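Local coordinates for protein 3-hydroxyadipyl-CoA dehydrogenase (PDB 3MOG) that oxidises (3S)-3-hydroxyadipyl-CoA to 3-oxoadipyl-CoA with NAD+ as hydride acceptor, a step in the breakdown of phenylacetate, at residues Asp78-Glu90 / Ala101-Gln113. Numbering follows the deposited sequence.
Sequences DIHALAAADLVIE and ALFAQLAEVCPPQ
The imidazole of H80 receives V109 over one face, where CG2 of V109 lies 4.0 Å from ND1 of H80, while OD1 of D78 sits in plane at the ring's edge. The F103 ring meets E90 obliquely, its CE2 3.8 Å from CB of E90, and the carboxylate and ring planes stand 71° apart. The closest approaches of E90 to the helix are made by its aliphatic CB and CG: with CG anti to the backbone N (chi1 -178°), that carbon comes 3.6 Å from CD2 of L102, whereas the bend at chi2 turns the carboxylate off to A92 N and T118 OG1, which satisfy its two oxygens. Between these ends L106 forks, CD2 reaching CD1 of L82 at 3.8 Å and CD1 facing CG1 of V88. V109 fits against the 3-10 turn 79-83, its CG1 3.3 Å from the carbonyl O of I79 and its own O 3.4 Å from CB of A83. Cutting V109 back to an alanine removes both methyls and would probably leave a gap under the turn, uncovering the H80 face. Past the helix end, CD of P111 lies 3.4 Å from O of A83, continuing the contact beyond C110. The axes of strand 87-90 and helix 101-109 run antiparallel (168°) and approach to 11.1 Å, with V88 and E90 pointing toward the helix and L87 and I89 away. Since strand 115-118 follows the helix and lies parallel beside strand 87-90, the pair opens a beta-alpha-beta crossover, right-handed as is usual in Rossmann folds, in the NAD-binding domain.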
loop_
_atom_site.group_PDB
_atom_site.type_symbol
_atom_site.label_atom_id
_atom_site.label_comp_id
_atom_site.label_asym_id
_atom_site.label_seq_id
_atom_site.Cartn_x
_atom_site.Cartn_y
_atom_site.Cartn_z
ATOM N N ASP C 78 -40.275 -18.500 -15.924
ATOM C CA ASP C 78 -39.719 -18.533 -17.273
ATOM C C ASP C 78 -39.098 -17.170 -17.625
ATOM O O ASP C 78 -39.795 -16.147 -17.675
ATOM C CB ASP C 78 -40.814 -18.933 -18.273
ATOM C CG ASP C 78 -40.311 -19.014 -19.711
ATOM O OD1 ASP C 78 -39.157 -19.438 -19.937
ATOM O OD2 ASP C 78 -41.088 -18.659 -20.624
ATOM N N ILE C 79 -37.785 -17.170 -17.870
ATOM C CA ILE C 79 -37.019 -15.951 -18.202
ATOM C C ILE C 79 -37.526 -15.258 -19.463
ATOM O O ILE C 79 -37.341 -14.049 -19.627
ATOM C CB ILE C 79 -35.499 -16.227 -18.417
ATOM C CG1 ILE C 79 -35.124 -17.679 -18.066
ATOM C CG2 ILE C 79 -34.652 -15.184 -17.681
ATOM C CD1 ILE C 79 -35.184 -18.663 -19.264
ATOM N N HIS C 80 -38.163 -16.038 -20.336
ATOM C CA HIS C 80 -38.700 -15.542 -21.597
ATOM C C HIS C 80 -39.905 -14.640 -21.419
ATOM O O HIS C 80 -40.184 -13.816 -22.284
ATOM C CB HIS C 80 -39.035 -16.698 -22.538
ATOM C CG HIS C 80 -37.828 -17.374 -23.105
ATOM N ND1 HIS C 80 -37.180 -16.913 -24.231
ATOM C CD2 HIS C 80 -37.146 -18.471 -22.696
ATOM C CE1 HIS C 80 -36.148 -17.696 -24.491
ATOM N NE2 HIS C 80 -36.107 -18.652 -23.578
ATOM N N ALA C 81 -40.602 -14.788 -20.294
ATOM C CA ALA C 81 -41.726 -13.913 -19.956
ATOM C C ALA C 81 -41.280 -12.464 -19.759
ATOM O O ALA C 81 -42.070 -11.539 -19.959
ATOM C CB ALA C 81 -42.461 -14.421 -18.722
ATOM N N LEU C 82 -40.009 -12.264 -19.413
ATOM C CA LEU C 82 -39.459 -10.910 -19.267
ATOM C C LEU C 82 -39.196 -10.180 -20.601
ATOM O O LEU C 82 -38.624 -9.082 -20.602
ATOM C CB LEU C 82 -38.182 -10.908 -18.408
ATOM C CG LEU C 82 -38.029 -11.725 -17.121
ATOM C CD1 LEU C 82 -36.737 -11.298 -16.431
ATOM C CD2 LEU C 82 -39.200 -11.571 -16.172
ATOM N N ALA C 83 -39.615 -10.772 -21.723
ATOM C CA ALA C 83 -39.495 -10.110 -23.034
ATOM C C ALA C 83 -40.403 -8.881 -23.158
ATOM O O ALA C 83 -40.120 -7.966 -23.932
ATOM C CB ALA C 83 -39.777 -11.082 -24.162
ATOM N N ALA C 84 -41.484 -8.877 -22.387
ATOM C CA ALA C 84 -42.436 -7.768 -22.353
ATOM C C ALA C 84 -41.972 -6.549 -21.517
ATOM O O ALA C 84 -42.536 -5.451 -21.647
ATOM C CB ALA C 84 -43.786 -8.270 -21.861
ATOM N N ALA C 85 -40.954 -6.740 -20.674
ATOM C CA ALA C 85 -40.498 -5.688 -19.747
ATOM C C ALA C 85 -39.742 -4.559 -20.434
ATOM O O ALA C 85 -38.891 -4.804 -21.292
ATOM C CB ALA C 85 -39.646 -6.285 -18.647
ATOM N N ASP C 86 -40.070 -3.328 -20.051
ATOM C CA ASP C 86 -39.330 -2.131 -20.471
ATOM C C ASP C 86 -38.121 -1.865 -19.576
ATOM O O ASP C 86 -37.207 -1.126 -19.959
ATOM C CB ASP C 86 -40.240 -0.911 -20.410
ATOM C CG ASP C 86 -41.489 -1.078 -21.241
ATOM O OD1 ASP C 86 -41.377 -1.504 -22.417
ATOM O OD2 ASP C 86 -42.578 -0.779 -20.712
ATOM N N LEU C 87 -38.158 -2.436 -18.369
ATOM C CA LEU C 87 -37.105 -2.281 -17.374
ATOM C C LEU C 87 -36.958 -3.580 -16.605
ATOM O O LEU C 87 -37.937 -4.155 -16.135
ATOM C CB LEU C 87 -37.398 -1.123 -16.398
ATOM C CG LEU C 87 -36.493 -1.023 -15.155
ATOM C CD1 LEU C 87 -35.044 -0.730 -15.520
ATOM C CD2 LEU C 87 -36.969 -0.018 -14.141
ATOM N N VAL C 88 -35.720 -4.036 -16.508
ATOM C CA VAL C 88 -35.375 -5.143 -15.655
ATOM C C VAL C 88 -34.476 -4.619 -14.546
ATOM O O VAL C 88 -33.487 -3.909 -14.811
ATOM C CB VAL C 88 -34.641 -6.255 -16.425
ATOM C CG1 VAL C 88 -34.307 -7.397 -15.492
ATOM C CG2 VAL C 88 -35.490 -6.763 -17.571
ATOM N N ILE C 89 -34.832 -4.955 -13.306
ATOM C CA ILE C 89 -33.994 -4.644 -12.153
ATOM C C ILE C 89 -33.531 -5.960 -11.520
ATOM O O ILE C 89 -34.321 -6.683 -10.927
ATOM C CB ILE C 89 -34.733 -3.782 -11.119
ATOM C CG1 ILE C 89 -35.272 -2.508 -11.767
ATOM C CG2 ILE C 89 -33.813 -3.420 -9.943
ATOM C CD1 ILE C 89 -36.268 -1.760 -10.895
ATOM N N GLU C 90 -32.244 -6.244 -11.653
ATOM C CA GLU C 90 -31.639 -7.480 -11.163
ATOM C C GLU C 90 -31.170 -7.313 -9.724
ATOM O O GLU C 90 -30.446 -6.383 -9.410
ATOM C CB GLU C 90 -30.453 -7.847 -12.072
ATOM C CG GLU C 90 -29.739 -9.131 -11.727
ATOM C CD GLU C 90 -28.779 -9.000 -10.552
ATOM O OE1 GLU C 90 -28.012 -8.011 -10.494
ATOM O OE2 GLU C 90 -28.817 -9.886 -9.677
ATOM N N ALA C 101 -23.552 -13.818 -16.825
ATOM C CA ALA C 101 -24.391 -14.860 -17.434
ATOM C C ALA C 101 -25.874 -14.465 -17.514
ATOM O O ALA C 101 -26.524 -14.691 -18.537
ATOM C CB ALA C 101 -24.228 -16.190 -16.684
ATOM N N LEU C 102 -26.393 -13.872 -16.438
ATOM C CA LEU C 102 -27.777 -13.395 -16.403
ATOM C C LEU C 102 -28.028 -12.304 -17.439
ATOM O O LEU C 102 -29.019 -12.359 -18.167
ATOM C CB LEU C 102 -28.149 -12.902 -15.001
ATOM C CG LEU C 102 -29.580 -12.478 -14.631
ATOM C CD1 LEU C 102 -30.671 -13.365 -15.245
ATOM C CD2 LEU C 102 -29.709 -12.487 -13.119
ATOM N N PHE C 103 -27.126 -11.327 -17.520
ATOM C CA PHE C 103 -27.331 -10.178 -18.409
ATOM C C PHE C 103 -27.145 -10.534 -19.876
ATOM O O PHE C 103 -27.778 -9.934 -20.751
ATOM C CB PHE C 103 -26.444 -8.995 -18.005
ATOM C CG PHE C 103 -27.068 -8.097 -16.970
ATOM C CD1 PHE C 103 -27.562 -6.848 -17.327
ATOM C CD2 PHE C 103 -27.157 -8.498 -15.636
ATOM C CE1 PHE C 103 -28.128 -6.016 -16.376
ATOM C CE2 PHE C 103 -27.728 -7.680 -14.683
ATOM C CZ PHE C 103 -28.222 -6.433 -15.050
ATOM N N ALA C 104 -26.289 -11.522 -20.127
ATOM C CA ALA C 104 -26.138 -12.112 -21.453
ATOM C C ALA C 104 -27.456 -12.753 -21.906
ATOM O O ALA C 104 -27.899 -12.549 -23.039
ATOM C CB ALA C 104 -25.012 -13.138 -21.451
ATOM N N GLN C 105 -28.090 -13.499 -21.006
ATOM C CA GLN C 105 -29.386 -14.110 -21.285
ATOM C C GLN C 105 -30.506 -13.079 -21.526
ATOM O O GLN C 105 -31.355 -13.282 -22.394
ATOM C CB GLN C 105 -29.764 -15.081 -20.167
ATOM C CG GLN C 105 -30.690 -16.205 -20.621
ATOM C CD GLN C 105 -30.922 -17.272 -19.554
ATOM O OE1 GLN C 105 -31.567 -18.289 -19.816
ATOM N NE2 GLN C 105 -30.401 -17.043 -18.347
ATOM N N LEU C 106 -30.494 -11.974 -20.776
ATOM C CA LEU C 106 -31.501 -10.917 -20.933
ATOM C C LEU C 106 -31.287 -10.086 -22.190
ATOM O O LEU C 106 -32.208 -9.430 -22.665
ATOM C CB LEU C 106 -31.516 -9.987 -19.720
ATOM C CG LEU C 106 -31.862 -10.522 -18.331
ATOM C CD1 LEU C 106 -31.402 -9.504 -17.315
ATOM C CD2 LEU C 106 -33.354 -10.789 -18.174
ATOM N N ALA C 107 -30.068 -10.099 -22.719
ATOM C CA ALA C 107 -29.780 -9.399 -23.973
ATOM C C ALA C 107 -30.521 -10.004 -25.177
ATOM O O ALA C 107 -30.994 -9.266 -26.044
ATOM C CB ALA C 107 -28.281 -9.332 -24.227
ATOM N N GLU C 108 -30.638 -11.335 -25.210
ATOM C CA GLU C 108 -31.403 -12.027 -26.272
ATOM C C GLU C 108 -32.909 -12.076 -26.046
ATOM O O GLU C 108 -33.673 -11.867 -26.986
ATOM C CB GLU C 108 -30.871 -13.436 -26.571
ATOM C CG GLU C 108 -29.870 -13.993 -25.584
ATOM C CD GLU C 108 -28.621 -14.477 -26.292
ATOM O OE1 GLU C 108 -28.124 -13.739 -27.174
ATOM O OE2 GLU C 108 -28.136 -15.586 -25.977
ATOM N N VAL C 109 -33.312 -12.354 -24.804
ATOM C CA VAL C 109 -34.723 -12.390 -24.386
ATOM C C VAL C 109 -35.466 -11.066 -24.654
ATOM O O VAL C 109 -36.523 -11.068 -25.270
ATOM C CB VAL C 109 -34.851 -12.814 -22.884
ATOM C CG1 VAL C 109 -36.231 -12.495 -22.318
ATOM C CG2 VAL C 109 -34.531 -14.296 -22.709
ATOM N N CYS C 110 -34.876 -9.950 -24.227
ATOM C CA CYS C 110 -35.518 -8.628 -24.282
ATOM C C CYS C 110 -35.159 -7.847 -25.548
ATOM O O CYS C 110 -34.107 -8.096 -26.142
ATOM C CB CYS C 110 -35.090 -7.797 -23.063
ATOM S SG CYS C 110 -35.185 -8.664 -21.503
ATOM N N PRO C 111 -36.025 -6.887 -25.957
ATOM C CA PRO C 111 -35.635 -5.911 -26.988
ATOM C C PRO C 111 -34.391 -5.090 -26.598
ATOM O O PRO C 111 -34.120 -4.910 -25.410
ATOM C CB PRO C 111 -36.868 -4.991 -27.101
ATOM C CG PRO C 111 -37.795 -5.386 -25.994
ATOM C CD PRO C 111 -37.464 -6.794 -25.644
ATOM N N PRO C 112 -33.634 -4.600 -27.593
ATOM C CA PRO C 112 -32.447 -3.784 -27.309
ATOM C C PRO C 112 -32.730 -2.363 -26.768
ATOM O O PRO C 112 -31.785 -1.620 -26.489
ATOM C CB PRO C 112 -31.737 -3.715 -28.670
ATOM C CG PRO C 112 -32.276 -4.891 -29.446
ATOM C CD PRO C 112 -33.701 -4.979 -29.017
ATOM N N GLN C 113 -34.000 -1.989 -26.614
ATOM C CA GLN C 113 -34.337 -0.711 -25.971
ATOM C C GLN C 113 -34.803 -0.880 -24.514
ATOM O O GLN C 113 -35.148 0.098 -23.842
ATOM C CB GLN C 113 -35.358 0.094 -26.800
ATOM C CG GLN C 113 -36.804 -0.425 -26.760
ATOM C CD GLN C 113 -37.123 -1.425 -27.866
ATOM O OE1 GLN C 113 -36.249 -1.828 -28.641
ATOM N NE2 GLN C 113 -38.389 -1.830 -27.940
#